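Local coordinates for protein putative peptidase (Chlamydophila abortus, PDB 3CE2) that probably acts as a zinc-dependent oligopeptidase of the M3B family, degrading a variety of small bioactive peptides, at residues A38-F43 with L107-H112; Y61-D64 with S68-S71; Y328-A333 with G360-Y365; S410-K415 with S562-L567; D463-T468 with C597-K602. All coordinates share one frame; numbering follows the deposited sequence.

Contact 1 (A38-F43 with L107-H112)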
# COMPACT_ATOMS: atom_id res chain seq x y z
N ALA A 38 23.30 24.45 -7.00
CA ALA A 38 23.10 25.87 -6.77
C ALA A 38 21.92 26.11 -5.81
O ALA A 38 22.05 26.77 -4.78
CB ALA A 38 22.88 26.58 -8.11
N ASP A 39 20.77 25.53 -6.16
CA ASP A 39 19.60 25.61 -5.32
C ASP A 39 19.83 25.04 -3.91
O ASP A 39 19.53 25.71 -2.93
CB ASP A 39 18.43 24.90 -6.00
CG ASP A 39 17.15 25.69 -5.92
OD1 ASP A 39 17.21 26.92 -6.15
OD2 ASP A 39 16.08 25.08 -5.65
N LEU A 40 20.35 23.81 -3.81
CA LEU A 40 20.65 23.21 -2.51
C LEU A 40 21.42 24.20 -1.66
O LEU A 40 21.26 24.26 -0.43
CB LEU A 40 21.50 21.94 -2.66
CG LEU A 40 21.86 21.21 -1.35
CD1 LEU A 40 20.74 20.28 -0.88
CD2 LEU A 40 23.17 20.43 -1.45
N ASP A 41 22.25 24.98 -2.33
CA ASP A 41 23.10 25.97 -1.68
C ASP A 41 22.31 27.10 -0.98
O ASP A 41 22.61 27.42 0.17
CB ASP A 41 24.15 26.54 -2.66
CG ASP A 41 25.30 25.56 -2.93
OD1 ASP A 41 25.43 24.54 -2.21
OD2 ASP A 41 26.09 25.81 -3.87
N SER A 42 21.30 27.67 -1.66
CA SER A 42 20.51 28.80 -1.11
C SER A 42 20.26 28.65 0.38
O SER A 42 20.17 29.64 1.11
CB SER A 42 19.14 28.97 -1.79
OG SER A 42 18.96 28.09 -2.88
N PHE A 43 20.11 27.41 0.82
CA PHE A 43 19.79 27.15 2.20
C PHE A 43 20.91 27.57 3.17
O PHE A 43 20.63 27.97 4.30
CB PHE A 43 19.40 25.68 2.39
CG PHE A 43 18.01 25.39 1.94
CD1 PHE A 43 16.92 25.96 2.59
CD2 PHE A 43 17.77 24.57 0.85
CE1 PHE A 43 15.64 25.71 2.17
CE2 PHE A 43 16.48 24.31 0.43
CZ PHE A 43 15.41 24.88 1.09
N LEU A 107 22.15 12.91 -2.88
CA LEU A 107 21.04 12.37 -2.10
C LEU A 107 21.26 12.47 -0.59
O LEU A 107 20.35 12.80 0.16
CB LEU A 107 20.79 10.92 -2.50
CG LEU A 107 19.65 10.19 -1.79
CD1 LEU A 107 18.32 10.82 -2.18
CD2 LEU A 107 19.66 8.73 -2.19
N LYS A 108 22.48 12.19 -0.14
CA LYS A 108 22.79 12.18 1.29
C LYS A 108 22.71 13.60 1.86
O LYS A 108 22.39 13.80 3.05
CB LYS A 108 24.18 11.57 1.49
CG LYS A 108 24.75 11.61 2.91
CD LYS A 108 26.26 11.31 2.89
CE LYS A 108 26.98 11.69 4.20
NZ LYS A 108 26.57 10.84 5.37
N SER A 109 22.98 14.59 1.01
CA SER A 109 22.88 16.00 1.41
C SER A 109 21.42 16.41 1.66
O SER A 109 21.04 16.80 2.78
CB SER A 109 23.48 16.90 0.34
OG SER A 109 24.83 16.59 0.11
N ILE A 110 20.61 16.34 0.62
CA ILE A 110 19.22 16.71 0.73
C ILE A 110 18.59 15.90 1.86
O ILE A 110 17.84 16.45 2.69
CB ILE A 110 18.48 16.58 -0.63
CG1 ILE A 110 17.09 17.21 -0.53
CG2 ILE A 110 18.42 15.14 -1.08
CD1 ILE A 110 17.10 18.51 0.26
N THR A 111 18.93 14.62 1.95
CA THR A 111 18.38 13.79 3.00
C THR A 111 18.74 14.40 4.36
O THR A 111 17.90 14.49 5.27
CB THR A 111 18.88 12.32 2.89
OG1 THR A 111 18.43 11.77 1.65
CG2 THR A 111 18.34 11.44 4.07
N HIS A 112 19.99 14.82 4.51
CA HIS A 112 20.44 15.39 5.76
C HIS A 112 19.62 16.66 6.02
O HIS A 112 19.14 16.87 7.13
CB HIS A 112 21.93 15.71 5.69
CG HIS A 112 22.44 16.51 6.85
ND1 HIS A 112 22.46 16.03 8.15
CD2 HIS A 112 22.97 17.76 6.91
CE1 HIS A 112 22.96 16.95 8.95
NE2 HIS A 112 23.28 18.01 8.22
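With chi1 at -179° L40 carries CG anti to its backbone N, and chi2 of 84° then spreads its two methyls over the backbone and side chains of S109 and I110. CD2 comes up to S109 CB at 4.0 Å, while CD1 lies over the I110 turn, 4.2 Å from I110 CD1. The chi1 of I110 is likewise near 180° (-170°), which sends its CG1 branch out beside the leucine. The join is wholly apolar across the two segments. S109 suits the place because it is small: it offers only its CB to L40, and its hydroxyl is turned back onto its own helix, bonding A105 O. Helix 33-42 lies here against helix 101-120, which pairs antiparallel with helix 66-96 as an alpha-helical hairpin; L107 meets H94 and T111 meets Y87 on that partner. Both L40 and F43 also reach L113 one turn further on, and F43 bridges to L83 and L86 of helix 66-96, its ring touching both helices of the hairpin. On the side of helix 101-120 that faces helix 66-96, T111 folds its hydroxyl back on the helix. L107 O takes both T111 OG1, at 2.6 Å, and T111 N, at 2.9 Å, from opposite faces of its carbonyl plane.

Contact 2 (Y61-D64 with S68-S71)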
# COMPACT_ATOMS: atom_id res chain seq x y z
N TYR A 61 6.86 32.95 16.85
CA TYR A 61 5.44 32.84 16.59
C TYR A 61 4.58 32.98 17.83
O TYR A 61 4.99 32.62 18.94
CB TYR A 61 5.14 31.52 15.87
CG TYR A 61 5.81 31.48 14.53
CD1 TYR A 61 5.25 32.16 13.44
CD2 TYR A 61 7.02 30.82 14.34
CE1 TYR A 61 5.87 32.16 12.21
CE2 TYR A 61 7.64 30.80 13.11
CZ TYR A 61 7.06 31.48 12.04
OH TYR A 61 7.66 31.47 10.79
N GLN A 62 3.39 33.55 17.63
CA GLN A 62 2.37 33.66 18.66
C GLN A 62 1.19 32.83 18.21
O GLN A 62 0.39 33.26 17.39
CB GLN A 62 1.93 35.12 18.86
CG GLN A 62 3.03 36.05 19.35
CD GLN A 62 3.94 36.52 18.21
OE1 GLN A 62 3.47 37.07 17.20
NE2 GLN A 62 5.24 36.31 18.38
N LEU A 63 1.07 31.63 18.76
CA LEU A 63 0.07 30.70 18.27
C LEU A 63 -1.36 30.97 18.73
O LEU A 63 -2.29 30.25 18.34
CB LEU A 63 0.47 29.28 18.64
CG LEU A 63 1.74 28.88 17.89
CD1 LEU A 63 2.29 27.59 18.46
CD2 LEU A 63 1.52 28.80 16.38
N ASP A 64 -1.56 31.99 19.55
CA ASP A 64 -2.92 32.39 19.86
C ASP A 64 -3.42 33.40 18.82
O ASP A 64 -4.49 33.98 18.96
CB ASP A 64 -3.07 32.90 21.30
CG ASP A 64 -2.17 34.09 21.61
OD1 ASP A 64 -1.30 34.45 20.78
OD2 ASP A 64 -2.34 34.67 22.70
N SER A 68 -0.34 34.83 12.74
CA SER A 68 0.99 34.32 12.97
C SER A 68 1.08 32.88 12.47
O SER A 68 2.03 32.49 11.77
CB SER A 68 1.34 34.37 14.45
OG SER A 68 2.74 34.35 14.60
N LEU A 69 0.08 32.09 12.83
CA LEU A 69 -0.01 30.70 12.44
C LEU A 69 -0.04 30.62 10.93
O LEU A 69 0.65 29.82 10.33
CB LEU A 69 -1.25 30.10 13.05
CG LEU A 69 -1.64 28.66 12.83
CD1 LEU A 69 -0.48 27.74 13.08
CD2 LEU A 69 -2.80 28.36 13.80
N LEU A 70 -0.81 31.50 10.30
CA LEU A 70 -0.86 31.46 8.86
C LEU A 70 0.54 31.70 8.32
O LEU A 70 0.97 31.07 7.37
CB LEU A 70 -1.82 32.50 8.31
CG LEU A 70 -1.55 32.80 6.83
CD1 LEU A 70 -2.09 31.69 5.93
CD2 LEU A 70 -2.14 34.11 6.45
N SER A 71 1.25 32.63 8.95
CA SER A 71 2.62 32.91 8.56
C SER A 71 3.54 31.68 8.69
O SER A 71 4.30 31.36 7.77
CB SER A 71 3.17 34.06 9.39
OG SER A 71 4.47 34.38 8.96
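S68 meets Y61 at the rim of its ring: OG lies near the ring plane, 3.5 Å from Y61 CD1, and so faces the C-H edge of the tyrosine, whose slight positive charge would suit an oxygen. Further along the same edge comes S71 OG, 4.2 Å from Y61 CE1, so that two serines one helical turn apart border one side of the ring. The S68 hydroxyl also has a backbone partner. Q62 N gives it a nearly straight hydrogen bond of 3.2 Å to OG, with an N-H...O angle of 169°. This is possible because OG stands anti to the backbone N of S68 (chi1 -158°), which turns it outward to the loop. The short side chain of serine puts its oxygen within reach of both Q62 N and the edge of the Y61 ring. The chain leading into helix 66-96 makes one turn, so that 61-64 lies beside the first turn of the helix and runs in the same direction, with Q62 beside S68 and L63 beside L69; S68 N bonds N65 OD1 there. L63 and L69 make the apolar half of the contact. Their side chains cross at about a right angle, with L63 CD2 and L69 CD1 4.0 Å apart. Beyond them helix 124-129 closes the patch, A127 against L63 and L128 against L69. The far end of Y61 is fixed as well, its OH bonded to A55 O, and L63 O receives H139 NE2 from helix 133-141.

Contact 3 (Y328-A333 with G360-Y365)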
# COMPACT_ATOMS: atom_id res chain seq x y z
N TYR A 328 6.08 -8.17 -25.75
CA TYR A 328 5.59 -6.88 -26.21
C TYR A 328 6.73 -5.88 -26.27
O TYR A 328 7.49 -5.74 -25.31
CB TYR A 328 4.53 -6.36 -25.24
CG TYR A 328 3.27 -7.21 -25.15
CD1 TYR A 328 2.15 -6.91 -25.93
CD2 TYR A 328 3.19 -8.31 -24.29
CE1 TYR A 328 0.99 -7.68 -25.88
CE2 TYR A 328 2.02 -9.09 -24.23
CZ TYR A 328 0.93 -8.76 -25.03
OH TYR A 328 -0.24 -9.49 -25.01
N THR A 329 6.85 -5.17 -27.39
CA THR A 329 7.75 -4.02 -27.40
C THR A 329 7.16 -2.95 -26.48
O THR A 329 5.98 -3.01 -26.12
CB THR A 329 7.91 -3.38 -28.81
OG1 THR A 329 6.63 -2.97 -29.30
CG2 THR A 329 8.55 -4.35 -29.77
N PHE A 330 7.96 -1.96 -26.12
CA PHE A 330 7.40 -0.88 -25.34
C PHE A 330 6.20 -0.33 -26.10
O PHE A 330 5.09 -0.26 -25.57
CB PHE A 330 8.43 0.21 -25.06
CG PHE A 330 8.00 1.13 -23.96
CD1 PHE A 330 8.11 0.73 -22.63
CD2 PHE A 330 7.40 2.35 -24.25
CE1 PHE A 330 7.69 1.54 -21.61
CE2 PHE A 330 6.99 3.18 -23.25
CZ PHE A 330 7.13 2.77 -21.91
N GLN A 331 6.42 0.02 -27.37
CA GLN A 331 5.38 0.51 -28.23
C GLN A 331 4.14 -0.34 -28.08
O GLN A 331 3.06 0.19 -27.83
CB GLN A 331 5.81 0.51 -29.69
CG GLN A 331 4.95 1.43 -30.57
CD GLN A 331 4.49 2.69 -29.82
OE1 GLN A 331 5.31 3.48 -29.34
NE2 GLN A 331 3.18 2.86 -29.70
N GLU A 332 4.30 -1.65 -28.21
CA GLU A 332 3.14 -2.52 -28.14
C GLU A 332 2.48 -2.48 -26.79
O GLU A 332 1.27 -2.57 -26.70
CB GLU A 332 3.50 -3.95 -28.49
CG GLU A 332 3.46 -4.27 -29.96
CD GLU A 332 4.48 -5.33 -30.35
OE1 GLU A 332 5.13 -5.92 -29.44
OE2 GLU A 332 4.63 -5.57 -31.57
N ALA A 333 3.27 -2.35 -25.73
CA ALA A 333 2.70 -2.29 -24.39
C ALA A 333 1.77 -1.09 -24.32
O ALA A 333 0.61 -1.20 -23.92
CB ALA A 333 3.79 -2.19 -23.33
N GLY A 360 8.32 12.46 -21.52
CA GLY A 360 9.45 12.05 -20.69
C GLY A 360 9.16 11.63 -19.25
O GLY A 360 9.95 11.88 -18.35
N TRP A 361 8.02 11.00 -19.02
CA TRP A 361 7.68 10.54 -17.69
C TRP A 361 8.50 9.30 -17.29
O TRP A 361 8.85 9.11 -16.12
CB TRP A 361 6.20 10.16 -17.65
CG TRP A 361 5.27 11.31 -17.67
CD1 TRP A 361 5.55 12.61 -18.01
CD2 TRP A 361 3.88 11.28 -17.32
NE1 TRP A 361 4.43 13.38 -17.90
CE2 TRP A 361 3.39 12.59 -17.48
CE3 TRP A 361 3.01 10.28 -16.89
CZ2 TRP A 361 2.06 12.92 -17.22
CZ3 TRP A 361 1.69 10.60 -16.64
CH2 TRP A 361 1.22 11.91 -16.81
N VAL A 362 8.79 8.47 -18.28
CA VAL A 362 9.24 7.11 -18.08
C VAL A 362 10.72 6.90 -18.31
O VAL A 362 11.23 7.20 -19.38
CB VAL A 362 8.60 6.21 -19.11
CG1 VAL A 362 8.40 4.84 -18.53
CG2 VAL A 362 7.30 6.82 -19.58
N ASP A 363 11.38 6.33 -17.32
CA ASP A 363 12.66 5.69 -17.58
C ASP A 363 12.41 4.21 -17.91
O ASP A 363 12.16 3.40 -17.03
CB ASP A 363 13.57 5.83 -16.37
CG ASP A 363 15.01 5.96 -16.76
OD1 ASP A 363 15.39 6.99 -17.35
OD2 ASP A 363 15.77 5.02 -16.47
N LYS A 364 12.49 3.86 -19.19
CA LYS A 364 11.97 2.55 -19.64
C LYS A 364 12.69 1.24 -19.28
O LYS A 364 12.03 0.24 -18.99
CB LYS A 364 11.80 2.56 -21.16
CG LYS A 364 10.76 3.55 -21.63
CD LYS A 364 10.64 3.51 -23.13
CE LYS A 364 10.17 4.82 -23.65
NZ LYS A 364 11.07 5.19 -24.76
N TYR A 365 14.02 1.22 -19.39
CA TYR A 365 14.72 -0.06 -19.52
C TYR A 365 15.82 -0.28 -18.49
O TYR A 365 16.27 0.65 -17.84
CB TYR A 365 15.37 -0.16 -20.90
CG TYR A 365 14.46 -0.10 -22.09
CD1 TYR A 365 13.47 -1.06 -22.30
CD2 TYR A 365 14.64 0.88 -23.06
CE1 TYR A 365 12.64 -1.02 -23.44
CE2 TYR A 365 13.82 0.94 -24.21
CZ TYR A 365 12.83 -0.01 -24.39
OH TYR A 365 12.02 0.07 -25.51
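F330 and K364 join the capped start of helix 330-340 to the segment 360-365 around strand 362-363, an outermost strand of the small mixed sheet in this M3 peptidase. T329 is the N-cap. Its OG1 accepts E332 N at 2.9 Å, and its own N bonds E332 OE1 at 2.8 Å, completing a capping box; threonine and glutamate suit these places because each side chain satisfies an amide that the helix leaves without a partner. F330 follows, with CG anti to its backbone N (chi1 -164°), which throws the ring out to the strand. K364 runs across one face at about a right angle, its CD 3.5 Å from the F330 ring centroid and only 5° off the normal, a CH-pi contact. The long aliphatic chain of lysine serves here, while its NZ goes on to bond Q21 O. At F330 CB stands Y365 OH, 3.6 Å away, and V362 CG1 touches F330 CZ at 4.2 Å. Y390 meets the F330 ring edge-to-face, and I400 of the zinc-bearing helix 394-416 lies against it too. A333 N donates to T329 O at 2.8 Å, the first backbone bond of the helix here.

Contact 4 (S410-K415 with S562-L567)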
# COMPACT_ATOMS: atom_id res chain seq x y z
N SER A 410 -1.62 10.97 -9.09
CA SER A 410 -0.77 12.07 -8.59
C SER A 410 -0.85 13.31 -9.47
O SER A 410 -0.89 14.44 -8.99
CB SER A 410 0.68 11.61 -8.45
OG SER A 410 0.90 11.03 -7.17
N TYR A 411 -0.88 13.06 -10.77
CA TYR A 411 -0.93 14.10 -11.74
C TYR A 411 -2.21 14.88 -11.52
O TYR A 411 -2.17 16.09 -11.35
CB TYR A 411 -0.91 13.46 -13.12
CG TYR A 411 -1.28 14.37 -14.24
CD1 TYR A 411 -0.34 15.19 -14.84
CD2 TYR A 411 -2.58 14.39 -14.72
CE1 TYR A 411 -0.68 16.03 -15.90
CE2 TYR A 411 -2.95 15.23 -15.77
CZ TYR A 411 -1.99 16.05 -16.35
OH TYR A 411 -2.35 16.89 -17.39
N PHE A 412 -3.34 14.18 -11.51
CA PHE A 412 -4.63 14.84 -11.32
C PHE A 412 -4.72 15.62 -10.02
O PHE A 412 -5.24 16.72 -10.01
CB PHE A 412 -5.75 13.81 -11.36
CG PHE A 412 -6.19 13.44 -12.73
CD1 PHE A 412 -6.38 14.41 -13.70
CD2 PHE A 412 -6.48 12.13 -13.04
CE1 PHE A 412 -6.83 14.06 -14.97
CE2 PHE A 412 -6.92 11.76 -14.31
CZ PHE A 412 -7.10 12.73 -15.27
N SER A 413 -4.20 15.06 -8.94
CA SER A 413 -4.24 15.70 -7.63
C SER A 413 -3.40 16.96 -7.55
O SER A 413 -3.80 17.93 -6.91
CB SER A 413 -3.81 14.74 -6.52
OG SER A 413 -4.85 13.81 -6.26
N ARG A 414 -2.23 16.93 -8.19
CA ARG A 414 -1.32 18.08 -8.17
C ARG A 414 -1.88 19.24 -8.97
O ARG A 414 -1.77 20.39 -8.56
CB ARG A 414 0.04 17.70 -8.73
CG ARG A 414 0.88 16.93 -7.75
CD ARG A 414 1.97 16.19 -8.47
NE ARG A 414 2.56 15.22 -7.56
CZ ARG A 414 3.42 14.28 -7.94
NH1 ARG A 414 3.81 14.19 -9.20
NH2 ARG A 414 3.88 13.45 -7.03
N LYS A 415 -2.47 18.90 -10.11
CA LYS A 415 -3.13 19.85 -10.98
C LYS A 415 -4.35 20.53 -10.32
O LYS A 415 -4.72 21.63 -10.69
CB LYS A 415 -3.54 19.13 -12.26
CG LYS A 415 -3.63 19.99 -13.48
CD LYS A 415 -3.27 19.20 -14.74
CE LYS A 415 -4.36 19.35 -15.83
NZ LYS A 415 -5.56 18.45 -15.60
N SER A 562 -17.10 10.62 -11.55
CA SER A 562 -16.86 10.43 -10.15
C SER A 562 -15.46 9.88 -9.85
O SER A 562 -14.76 10.38 -8.94
CB SER A 562 -17.95 9.56 -9.56
OG SER A 562 -19.07 10.38 -9.24
N TYR A 563 -15.03 8.88 -10.61
CA TYR A 563 -13.72 8.32 -10.38
C TYR A 563 -12.71 9.41 -10.66
O TYR A 563 -11.79 9.63 -9.88
CB TYR A 563 -13.48 7.11 -11.26
CG TYR A 563 -12.10 6.51 -11.09
CD1 TYR A 563 -11.66 6.06 -9.86
CD2 TYR A 563 -11.25 6.35 -12.17
CE1 TYR A 563 -10.42 5.52 -9.70
CE2 TYR A 563 -10.00 5.78 -12.02
CZ TYR A 563 -9.60 5.37 -10.79
OH TYR A 563 -8.35 4.82 -10.63
N LEU A 564 -12.93 10.13 -11.76
CA LEU A 564 -12.02 11.18 -12.17
C LEU A 564 -11.95 12.24 -11.10
O LEU A 564 -10.85 12.74 -10.79
CB LEU A 564 -12.44 11.75 -13.52
CG LEU A 564 -11.74 11.19 -14.80
CD1 LEU A 564 -10.89 9.93 -14.61
CD2 LEU A 564 -12.72 10.96 -15.95
N ASN A 565 -13.10 12.57 -10.50
CA ASN A 565 -13.15 13.57 -9.41
C ASN A 565 -12.41 13.07 -8.18
O ASN A 565 -11.75 13.84 -7.47
CB ASN A 565 -14.58 13.90 -9.01
CG ASN A 565 -15.27 14.84 -9.99
OD1 ASN A 565 -14.67 15.31 -10.96
ND2 ASN A 565 -16.55 15.11 -9.74
N PHE A 566 -12.52 11.77 -7.94
CA PHE A 566 -11.76 11.18 -6.87
C PHE A 566 -10.24 11.38 -7.11
O PHE A 566 -9.50 11.77 -6.24
CB PHE A 566 -12.11 9.70 -6.76
CG PHE A 566 -11.08 8.89 -6.07
CD1 PHE A 566 -11.03 8.85 -4.70
CD2 PHE A 566 -10.15 8.18 -6.80
CE1 PHE A 566 -10.06 8.09 -4.06
CE2 PHE A 566 -9.19 7.43 -6.17
CZ PHE A 566 -9.14 7.39 -4.79
N LEU A 567 -9.79 11.15 -8.33
CA LEU A 567 -8.38 11.20 -8.60
C LEU A 567 -7.87 12.62 -8.37
O LEU A 567 -6.73 12.82 -7.94
CB LEU A 567 -8.12 10.74 -10.03
CG LEU A 567 -8.32 9.26 -10.28
CD1 LEU A 567 -7.84 8.86 -11.66
CD2 LEU A 567 -7.57 8.48 -9.26
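Helix 394-416, which carries the zinc ligands H402 and H406 of the HExxH motif, is met near its C-terminal end by the last turn of helix 559-567, through F412 and S413 on one side and L567 on the other. The short helical segments cross at -69°, with their axes 9.2 Å apart. S413 OG donates to L567 O at 2.7 Å; the C=O...donor angle is 156°, and the donor is slightly tilted from the carbonyl plane. A carbonyl in the final turn of a helix commonly lacks the amide that would follow, and the serine, short and close to its own backbone, supplies a hydrogen bond there. H409 ND1 reaches the same carbonyl oxygen weakly. F412 meets L567 at a slant: its CD2 lies 3.7 Å from L567 CB and 3.8 Å from L567 CD1. Its CE2 reaches the tip of L564, 4.4 Å from CD1. With CG beside its backbone N (chi1 -83°), the ring leans toward the second helix and touches it through CD2 and CE2; a large apolar ring suits this buried place beside two leucines. Y348 of helix 345-357 touches both F412 and L567, and A432 of helix 431-447 covers L567 as well. The side chain of L567 stays about 9 Å from that of H406. Such packing around the metal-bearing helix belongs to the mostly alpha-helical catalytic domain of the M3 family.

Contact 5 (D463-T468 with C597-K602)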
# COMPACT_ATOMS: atom_id res chain seq x y z
N ASP A 463 -7.05 -14.93 -8.27
CA ASP A 463 -6.01 -15.17 -7.25
C ASP A 463 -5.68 -13.86 -6.51
O ASP A 463 -5.57 -13.82 -5.28
CB ASP A 463 -4.72 -15.75 -7.88
CG ASP A 463 -4.88 -17.21 -8.37
OD1 ASP A 463 -5.87 -17.92 -8.00
OD2 ASP A 463 -3.99 -17.65 -9.15
N THR A 464 -5.53 -12.79 -7.29
CA THR A 464 -5.23 -11.47 -6.76
C THR A 464 -6.37 -10.97 -5.88
O THR A 464 -6.16 -10.57 -4.73
CB THR A 464 -5.06 -10.48 -7.91
OG1 THR A 464 -3.89 -10.83 -8.65
CG2 THR A 464 -4.94 -9.06 -7.41
N ILE A 465 -7.58 -11.01 -6.42
CA ILE A 465 -8.75 -10.60 -5.66
C ILE A 465 -8.87 -11.43 -4.38
O ILE A 465 -9.04 -10.89 -3.28
CB ILE A 465 -10.02 -10.70 -6.50
CG1 ILE A 465 -9.90 -9.78 -7.71
CG2 ILE A 465 -11.18 -10.27 -5.71
CD1 ILE A 465 -11.07 -9.90 -8.66
N PHE A 466 -8.76 -12.75 -4.50
CA PHE A 466 -8.91 -13.58 -3.31
C PHE A 466 -7.79 -13.42 -2.30
O PHE A 466 -8.05 -13.49 -1.11
CB PHE A 466 -9.22 -15.05 -3.63
CG PHE A 466 -10.67 -15.28 -3.93
CD1 PHE A 466 -11.58 -15.44 -2.89
CD2 PHE A 466 -11.14 -15.26 -5.24
CE1 PHE A 466 -12.93 -15.59 -3.15
CE2 PHE A 466 -12.50 -15.41 -5.52
CZ PHE A 466 -13.38 -15.59 -4.48
N SER A 467 -6.57 -13.18 -2.75
CA SER A 467 -5.51 -12.96 -1.76
C SER A 467 -5.49 -11.53 -1.20
O SER A 467 -5.13 -11.33 -0.02
CB SER A 467 -4.13 -13.34 -2.30
OG SER A 467 -3.67 -12.33 -3.17
N THR A 468 -5.86 -10.54 -2.00
CA THR A 468 -5.80 -9.21 -1.44
C THR A 468 -7.09 -8.79 -0.73
O THR A 468 -7.06 -7.88 0.10
CB THR A 468 -5.22 -8.11 -2.39
OG1 THR A 468 -6.16 -7.05 -2.59
CG2 THR A 468 -4.74 -8.67 -3.70
N CYS A 597 -20.21 -8.18 -6.91
CA CYS A 597 -20.79 -8.36 -8.24
C CYS A 597 -19.74 -8.64 -9.29
O CYS A 597 -19.85 -9.57 -10.08
CB CYS A 597 -21.59 -7.12 -8.64
SG CYS A 597 -23.16 -7.03 -7.77
N PHE A 598 -18.72 -7.79 -9.31
CA PHE A 598 -17.62 -7.96 -10.22
C PHE A 598 -16.99 -9.34 -10.08
O PHE A 598 -16.70 -10.01 -11.07
CB PHE A 598 -16.57 -6.88 -9.92
CG PHE A 598 -15.42 -6.89 -10.87
CD1 PHE A 598 -15.38 -5.97 -11.92
CD2 PHE A 598 -14.38 -7.79 -10.71
CE1 PHE A 598 -14.31 -5.97 -12.80
CE2 PHE A 598 -13.31 -7.79 -11.59
CZ PHE A 598 -13.27 -6.89 -12.64
N ILE A 599 -16.79 -9.78 -8.85
CA ILE A 599 -16.12 -11.04 -8.62
C ILE A 599 -17.01 -12.18 -9.09
O ILE A 599 -16.55 -13.08 -9.81
CB ILE A 599 -15.75 -11.17 -7.14
CG1 ILE A 599 -14.73 -10.08 -6.78
CG2 ILE A 599 -15.18 -12.52 -6.83
CD1 ILE A 599 -14.71 -9.76 -5.34
N GLU A 600 -18.29 -12.12 -8.73
CA GLU A 600 -19.24 -13.14 -9.13
C GLU A 600 -19.26 -13.31 -10.62
O GLU A 600 -19.27 -14.43 -11.15
CB GLU A 600 -20.63 -12.74 -8.67
CG GLU A 600 -21.71 -13.73 -8.99
CD GLU A 600 -21.70 -14.92 -8.05
OE1 GLU A 600 -21.79 -14.70 -6.82
OE2 GLU A 600 -21.61 -16.06 -8.55
N LYS A 601 -19.23 -12.18 -11.33
CA LYS A 601 -19.29 -12.26 -12.77
C LYS A 601 -18.10 -13.02 -13.30
O LYS A 601 -18.22 -13.82 -14.23
CB LYS A 601 -19.33 -10.88 -13.39
CG LYS A 601 -19.69 -10.93 -14.83
CD LYS A 601 -19.29 -9.67 -15.55
CE LYS A 601 -19.42 -9.90 -17.05
NZ LYS A 601 -18.48 -9.08 -17.84
N LYS A 602 -16.94 -12.77 -12.71
CA LYS A 602 -15.70 -13.35 -13.21
C LYS A 602 -15.65 -14.84 -12.88
O LYS A 602 -15.17 -15.64 -13.68
CB LYS A 602 -14.50 -12.63 -12.59
CG LYS A 602 -14.28 -11.24 -13.09
CD LYS A 602 -13.44 -11.23 -14.33
CE LYS A 602 -13.33 -9.84 -14.90
NZ LYS A 602 -14.52 -9.62 -15.78
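D463 OD1 is gripped by two groups, K302 NZ in a salt bridge and Y298 OH in a hydrogen bond; it lies on the same helix as I465 and F466, which pack on I599, two and three residues before them. The carboxylate ties helix 451-487 to helix 292-306. I465 and I599 form the middle of the apolar seam, their side chains sliding past each other in opposite directions. I465 CG2 comes to 3.6 Å from I599 CD1, and I465 CD1 extends past it to F598 CE2, 4.2 Å away. On I599 the other branch, CG2, sits 4.2 Å from F466 CE2. Both isoleucines keep CG1 beside the backbone N (chi1 -61° for I465, -64° for I599), leaving CG2 anti to it, so each offers two arms to the other helix; beta-branching suits a place that must fill two directions at once. F466 also stacks on F470. The axes of the short segments stand 11.7 Å apart at 139°, a spacing that leaves room for the bulky chains, while K602 turns its amine away to a salt bridge with D442. Apolar packing between helices that run in broadly opposite senses, crossing well off antiparallel, fits the mostly alpha-helical fold of the M3 family.

How the contacts relate
Contact 4 lies near the zinc site of H402, H406 and E430, its L567 about 9 Å from H406, side chain to side chain. Contact 3 adjoins it: W361 CZ2 lies 4.1 Å from Y411 CD1, and V362 also comes near the HExxH residues without touching them; the centres of contacts 3 and 4 are 23 Å apart. Contacts 4 and 5 alternate along the chain, with 463-468 falling between 410-415 and 562-567, and their nearest atoms are about 12 Å apart. Contacts 1 and 2 are 28 Å apart between centres; helix 66-96 begins at contact 2 and packs against both segments of contact 1. Contact 5 is remote, its centre 47 Å from that of contact 1.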